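Putative pectin lyase (PDB 7CHU) is a tailspike protein of a thermophilic bacteriophage that probably recognises, and may cleave, polysaccharide on the surface of its host during cell invasion. Local coordinates at residues Val351-Thr356 with Asn382-Cys387; Arg395-Gly398 with Tyr403-Asp406; Asn416-Arg419 with Phe424-Pro427. All coordinates share one frame; numbering follows the deposited sequence.

Contact 1. Residues Val351-Thr356 with Asn382-Cys387; sequences VNLTGT and NENFFC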
# COMPACT_ATOMS: atom_id res chain seq x y z
N VAL A 351 -14.47 4.57 15.63
CA VAL A 351 -14.06 3.21 16.00
C VAL A 351 -14.69 2.89 17.35
O VAL A 351 -14.38 3.53 18.36
CB VAL A 351 -12.53 3.05 16.08
CG1 VAL A 351 -12.15 1.64 16.48
CG2 VAL A 351 -11.82 3.40 14.72
N ASN A 352 -15.58 1.90 17.36
CA ASN A 352 -16.31 1.49 18.56
C ASN A 352 -15.71 0.15 18.99
O ASN A 352 -15.99 -0.88 18.38
CB ASN A 352 -17.80 1.39 18.28
CG ASN A 352 -18.63 1.18 19.55
OD1 ASN A 352 -18.08 1.04 20.64
ND2 ASN A 352 -19.96 1.15 19.39
N LEU A 353 -14.88 0.18 20.02
CA LEU A 353 -14.26 -1.03 20.56
C LEU A 353 -15.26 -1.63 21.56
O LEU A 353 -15.34 -1.21 22.72
CB LEU A 353 -12.91 -0.70 21.18
CG LEU A 353 -11.93 0.06 20.24
CD1 LEU A 353 -10.67 0.51 20.94
CD2 LEU A 353 -11.56 -0.79 19.00
N THR A 354 -16.05 -2.61 21.10
CA THR A 354 -17.14 -3.15 21.91
C THR A 354 -16.69 -4.33 22.78
O THR A 354 -15.71 -5.02 22.48
CB THR A 354 -18.33 -3.59 21.05
OG1 THR A 354 -18.01 -4.79 20.36
CG2 THR A 354 -18.70 -2.52 20.03
N GLY A 355 -17.46 -4.57 23.85
CA GLY A 355 -17.28 -5.78 24.64
C GLY A 355 -15.90 -5.80 25.24
O GLY A 355 -15.38 -4.78 25.71
N THR A 356 -15.25 -6.95 25.19
CA THR A 356 -13.91 -7.13 25.75
C THR A 356 -12.78 -6.84 24.75
O THR A 356 -11.64 -7.24 25.01
CB THR A 356 -13.73 -8.57 26.24
OG1 THR A 356 -13.78 -9.43 25.11
CG2 THR A 356 -14.80 -8.98 27.23
N ASN A 382 -11.51 -2.85 28.24
CA ASN A 382 -10.14 -3.33 28.37
C ASN A 382 -9.17 -2.38 27.67
O ASN A 382 -9.57 -1.48 26.94
CB ASN A 382 -10.00 -4.76 27.81
CG ASN A 382 -10.75 -5.78 28.66
OD1 ASN A 382 -10.80 -5.68 29.89
ND2 ASN A 382 -11.37 -6.76 28.01
N GLU A 383 -7.87 -2.63 27.88
CA GLU A 383 -6.83 -1.75 27.34
C GLU A 383 -6.79 -1.80 25.81
O GLU A 383 -6.67 -2.88 25.21
CB GLU A 383 -5.46 -2.13 27.90
CG GLU A 383 -4.30 -1.40 27.20
CD GLU A 383 -2.93 -1.75 27.79
OE1 GLU A 383 -2.87 -2.14 28.96
OE2 GLU A 383 -1.90 -1.62 27.10
N ASN A 384 -6.89 -0.63 25.19
CA ASN A 384 -6.57 -0.42 23.78
C ASN A 384 -5.69 0.81 23.66
O ASN A 384 -5.57 1.60 24.60
CB ASN A 384 -7.84 -0.26 22.97
CG ASN A 384 -8.71 -1.52 22.99
OD1 ASN A 384 -8.60 -2.36 22.11
ND2 ASN A 384 -9.57 -1.64 24.00
N PHE A 385 -5.07 1.00 22.51
CA PHE A 385 -4.01 1.98 22.36
C PHE A 385 -4.35 2.96 21.25
O PHE A 385 -4.91 2.57 20.21
CB PHE A 385 -2.69 1.26 22.08
CG PHE A 385 -1.50 2.17 21.98
CD1 PHE A 385 -1.07 2.92 23.08
CD2 PHE A 385 -0.78 2.25 20.79
CE1 PHE A 385 0.07 3.78 22.97
CE2 PHE A 385 0.35 3.08 20.69
CZ PHE A 385 0.76 3.85 21.79
N PHE A 386 -4.02 4.23 21.44
CA PHE A 386 -4.25 5.16 20.34
C PHE A 386 -3.16 6.21 20.32
O PHE A 386 -2.60 6.59 21.36
CB PHE A 386 -5.62 5.83 20.43
CG PHE A 386 -5.80 6.69 21.66
CD1 PHE A 386 -6.36 6.15 22.81
CD2 PHE A 386 -5.42 8.04 21.66
CE1 PHE A 386 -6.53 6.94 23.96
CE2 PHE A 386 -5.59 8.84 22.79
CZ PHE A 386 -6.15 8.29 23.95
N CYS A 387 -2.87 6.70 19.12
CA CYS A 387 -1.90 7.78 18.91
C CYS A 387 -2.31 8.45 17.60
O CYS A 387 -1.83 8.09 16.52
CB CYS A 387 -0.46 7.28 18.85
SG CYS A 387 0.78 8.63 18.57
O HOH W 1 -12.80 -3.74 25.81
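Thr356 and Asn382 bring the two backbones to a CA-CA separation of 6.0 Å, whereas Leu353 and Asn384 stand 8.4 Å apart at their CA atoms. In this pectate-lyase-like parallel beta-helix the strands 351-353 and 385-387 do not pair with each other: the first hydrogen-bonds to strand 329-331, the second runs beside strand 361-363. The link is made by Leu353 at the strand end and by the turn that follows it, against the loop that leads into 385-387. The backbone N of Asn382 donates to a water at 2.9 Å, and that water lies within hydrogen-bonding distance of Gly355 O, to which it can donate. Deeper in, Leu353 and Asn384 approach from opposite directions. With the Leu353 CG beside its own backbone N (chi1 -54°), methyl CD1 comes to 3.5 Å from Asn384 CG and almost equally near Asn384 CB. The buried amide it touches is held by polar partners: Asn384 OD1 accepts from Asn360 ND2, and Asn384 ND2 donates to Ser357 O, with a further weak bond to Asn382 O. Nearer the surface, the side chains of Thr356 and Asn382 run alongside each other. Asn382 ND2 gives Thr356 O a hydrogen bond of 3.1 Å, straight at the hydrogen (164°) and in the plane of the donor amide, though ND2 itself stands above the carbonyl plane of Thr356.

Contact 2. Residues Arg395-Gly398 with Tyr403-Asp406; sequences RKLG and YILD
Arg395 and Tyr403 both set CG beside the backbone N; chi1 and a nearly straight chi2 lay CG and CD of Arg395 along the tyrosine ring, and the bend at chi3 (-70°) then turns the guanidinium, so that an edge faces Tyr403 CE1. The two side chains run the same way on one face of an antiparallel beta ladder. Arg395 CD lies over the ring, 3.8 Å from the centroid of Tyr403, in a CH-pi contact displaced toward the rim. Arg395 CZ is 5.3 Å from that centroid, too long for more than a weak cation-pi attraction; Glu393 and Asn379 take the polar ends. Beneath this pair the backbone forms a classic beta bulge. Both Lys396 N (2.9 Å) and Leu397 N (3.1 Å) donate to Ile404 O, and Ile404 N returns a bond of 2.8 Å to Leu397 O. Leu397 CD2 and Ile404 CD1 meet at 4.1 Å on the other face. Lys396 reaches Asp389 in a salt bridge, while water stands between its NZ and Asp406 OD2, which remain 5.1 Å apart. Ile404 O thus serves both residues of the bulge while the chain turns its corner at Leu397, and the chemistry separates by face: the methylene part of an arginine against an aromatic ring, its charge paired with Glu393, and a largely apolar contact of Leu397 and Ile404 with their counterparts in the other two subunits.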
# COMPACT_ATOMS: atom_id res chain seq x y z
N ARG A 395 -7.56 14.21 23.54
CA ARG A 395 -6.61 13.14 23.81
C ARG A 395 -5.85 12.77 22.54
O ARG A 395 -6.47 12.53 21.49
CB ARG A 395 -7.32 11.91 24.38
CG ARG A 395 -7.96 12.15 25.75
CD ARG A 395 -8.90 11.02 26.12
NE ARG A 395 -10.11 11.04 25.31
CZ ARG A 395 -11.05 10.10 25.33
NH1 ARG A 395 -10.93 9.03 26.13
NH2 ARG A 395 -12.13 10.23 24.57
N LYS A 396 -4.51 12.77 22.61
CA LYS A 396 -3.64 12.47 21.48
C LYS A 396 -2.95 11.12 21.59
O LYS A 396 -2.85 10.41 20.59
CB LYS A 396 -2.56 13.54 21.31
CG LYS A 396 -3.06 14.99 21.44
CD LYS A 396 -4.16 15.31 20.43
CE LYS A 396 -4.53 16.80 20.49
NZ LYS A 396 -5.79 17.06 19.74
N LEU A 397 -2.45 10.76 22.76
CA LEU A 397 -1.88 9.43 22.96
C LEU A 397 -2.49 8.86 24.22
O LEU A 397 -2.76 9.60 25.18
CB LEU A 397 -0.35 9.49 23.08
CG LEU A 397 0.41 8.16 23.15
CD1 LEU A 397 1.80 8.32 22.55
CD2 LEU A 397 0.53 7.65 24.56
N GLY A 398 -2.75 7.56 24.23
CA GLY A 398 -3.32 6.97 25.43
C GLY A 398 -3.49 5.48 25.32
O GLY A 398 -3.44 4.88 24.23
N TYR A 403 -3.58 9.15 29.68
CA TYR A 403 -3.76 10.05 28.54
C TYR A 403 -2.67 11.11 28.46
O TYR A 403 -2.31 11.72 29.47
CB TYR A 403 -5.12 10.78 28.58
CG TYR A 403 -6.31 9.89 28.81
CD1 TYR A 403 -6.64 8.89 27.91
CD2 TYR A 403 -7.10 10.06 29.93
CE1 TYR A 403 -7.74 8.08 28.12
CE2 TYR A 403 -8.18 9.26 30.15
CZ TYR A 403 -8.51 8.28 29.24
OH TYR A 403 -9.61 7.49 29.48
N ILE A 404 -2.18 11.34 27.25
CA ILE A 404 -1.45 12.55 26.89
C ILE A 404 -2.40 13.38 26.05
O ILE A 404 -2.88 12.91 25.01
CB ILE A 404 -0.15 12.25 26.13
CG1 ILE A 404 0.78 11.39 27.00
CG2 ILE A 404 0.54 13.54 25.71
CD1 ILE A 404 2.06 11.04 26.34
N LEU A 405 -2.67 14.60 26.47
CA LEU A 405 -3.75 15.34 25.85
C LEU A 405 -3.47 16.84 25.83
O LEU A 405 -2.55 17.35 26.48
CB LEU A 405 -5.09 15.05 26.56
CG LEU A 405 -5.24 15.72 27.93
CD1 LEU A 405 -6.72 16.03 28.18
CD2 LEU A 405 -4.64 14.85 29.04
N ASP A 406 -4.25 17.51 25.01
CA ASP A 406 -4.35 18.97 24.98
C ASP A 406 -5.37 19.37 26.05
O ASP A 406 -6.55 19.03 25.93
CB ASP A 406 -4.78 19.41 23.59
CG ASP A 406 -4.94 20.93 23.47
OD1 ASP A 406 -4.78 21.66 24.47
OD2 ASP A 406 -5.23 21.38 22.34
O HOH W 2 -6.05 19.75 20.34

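Contact 3. Residues Asn416-Arg419 with Phe424-Pro427; sequences NVYR and FIQP
Ile425 packs over the ring of Tyr418 at the centre of a tight beta hairpin, strand 418-420 against strand 423-426, and the apolar contact grows outward from there. Ile425 CB sits over one face of the ring, 4.0 Å from its centroid and offset toward the rim, in a CH-pi contact; the CG2 and CD1 methyls continue along the tyrosine to its hydroxyl. The ring stands here because CG of Tyr418 lies between the backbone N and the carbonyl carbon (chi1 64°). Pro427 meets the same ring at its edge, CG lying in the ring plane 3.8 Å from Tyr418 CE1. The ring of Tyr403 joins Tyr418 edge-to-face, Arg395 adds a cation-pi contact, and the tyrosine hydroxyl is bonded to Asn379 ND2. Opposite this cluster, on the face of Arg419 and Phe424, the extended arginine chain passes the phenylalanine obliquely, CB reaching 3.8 Å from Phe424 CE1. Val417 CG2 touches Phe424 CB on that side as well.

Tyr418 and Ile425 form the hydrogen-bonded antiparallel pair, Arg419 and Phe424 the non-hydrogen-bonded one. Tyr418 N donates to Ile425 O (3.0 Å), and Ile425 N to Tyr418 O (2.8 Å). Strand 423-426 also pairs antiparallel with strand 459-469, so the hairpin is built onto that strand. Ile425 O also receives the CA-H of Val417, with CA at 3.1 Å, just where the regular pairing ends. Beyond it lies the polar edge. Asn416 ND2 lies against Gln426 CG; the amide planes differ by 11°, but each amide has other partners, Asn416 ND2 bonding to Ala432 O and Gln426 OE1 to Ser454 N. Asn416 OD1, which accepts from Lys428 N, lies 3.3 Å from Pro427 CD.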
# COMPACT_ATOMS: atom_id res chain seq x y z
N ASN A 416 -6.94 8.89 34.58
CA ASN A 416 -8.36 8.74 34.95
C ASN A 416 -9.12 10.05 34.85
O ASN A 416 -10.06 10.29 35.61
CB ASN A 416 -8.54 8.14 36.35
CG ASN A 416 -9.97 7.64 36.59
OD1 ASN A 416 -10.66 7.21 35.65
ND2 ASN A 416 -10.44 7.75 37.84
N VAL A 417 -8.74 10.91 33.91
CA VAL A 417 -9.48 12.14 33.65
C VAL A 417 -9.01 12.68 32.32
O VAL A 417 -7.83 12.56 31.97
CB VAL A 417 -9.30 13.18 34.78
CG1 VAL A 417 -7.81 13.59 34.89
CG2 VAL A 417 -10.16 14.43 34.51
N TYR A 418 -9.93 13.29 31.57
CA TYR A 418 -9.56 13.94 30.32
C TYR A 418 -10.54 15.07 30.06
O TYR A 418 -11.66 15.06 30.57
CB TYR A 418 -9.53 12.94 29.14
CG TYR A 418 -10.87 12.31 28.77
CD1 TYR A 418 -11.32 11.15 29.41
CD2 TYR A 418 -11.67 12.86 27.77
CE1 TYR A 418 -12.54 10.55 29.05
CE2 TYR A 418 -12.88 12.29 27.42
CZ TYR A 418 -13.31 11.13 28.05
OH TYR A 418 -14.51 10.58 27.69
N ARG A 419 -10.11 16.05 29.27
CA ARG A 419 -10.96 17.19 28.94
C ARG A 419 -11.83 16.88 27.72
O ARG A 419 -11.33 16.46 26.67
CB ARG A 419 -10.14 18.45 28.68
CG ARG A 419 -11.03 19.60 28.19
CD ARG A 419 -10.36 20.93 28.31
NE ARG A 419 -11.27 22.03 28.01
CZ ARG A 419 -11.06 23.28 28.38
NH1 ARG A 419 -9.98 23.59 29.11
NH2 ARG A 419 -11.93 24.23 28.05
N PHE A 424 -14.37 18.05 32.30
CA PHE A 424 -13.35 17.05 32.61
C PHE A 424 -14.07 15.77 32.99
O PHE A 424 -14.84 15.75 33.96
CB PHE A 424 -12.45 17.55 33.74
CG PHE A 424 -11.66 18.78 33.38
CD1 PHE A 424 -10.56 18.69 32.53
CD2 PHE A 424 -12.00 20.03 33.89
CE1 PHE A 424 -9.81 19.84 32.19
CE2 PHE A 424 -11.27 21.17 33.56
CZ PHE A 424 -10.17 21.07 32.69
N ILE A 425 -13.83 14.70 32.23
CA ILE A 425 -14.56 13.44 32.39
C ILE A 425 -13.68 12.45 33.14
O ILE A 425 -12.50 12.29 32.82
CB ILE A 425 -14.97 12.88 31.02
CG1 ILE A 425 -15.96 13.85 30.36
CG2 ILE A 425 -15.54 11.47 31.18
CD1 ILE A 425 -16.56 13.34 29.06
N GLN A 426 -14.25 11.81 34.14
CA GLN A 426 -13.61 10.76 34.93
C GLN A 426 -14.13 9.42 34.44
O GLN A 426 -15.28 9.06 34.76
CB GLN A 426 -13.91 10.95 36.43
CG GLN A 426 -13.20 9.97 37.34
CD GLN A 426 -13.53 10.23 38.82
OE1 GLN A 426 -14.55 9.76 39.33
NE2 GLN A 426 -12.66 10.97 39.50
N PRO A 427 -13.34 8.64 33.69
CA PRO A 427 -13.88 7.40 33.09
C PRO A 427 -14.26 6.34 34.11
O PRO A 427 -15.34 5.75 33.99
CB PRO A 427 -12.73 6.93 32.19
CG PRO A 427 -11.92 8.10 31.95
CD PRO A 427 -12.00 8.94 33.19

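In the fold
From the N terminus onward the three contacts come in series: none nests in or crosses another. Contact 1 closes a 25-residue excursion that includes strands 361-363 and 366-368, at the end of the parallel coils. Contacts 2 and 3 each close only four intervening residues, and pairing has by then become antiparallel. Phe386 N probably hydrogen-bonds to Gly398 O, which splices the last parallel strand of contact 1 onto the ladder of contact 2. The next step is packing, Tyr403 OH against Pro427 CG and Leu405 CD1 against the backbone N of Arg419. Contacts 1 and 3, about 16 Å apart between centres, do not touch, so contact 2 bridges beta-helix and hairpin.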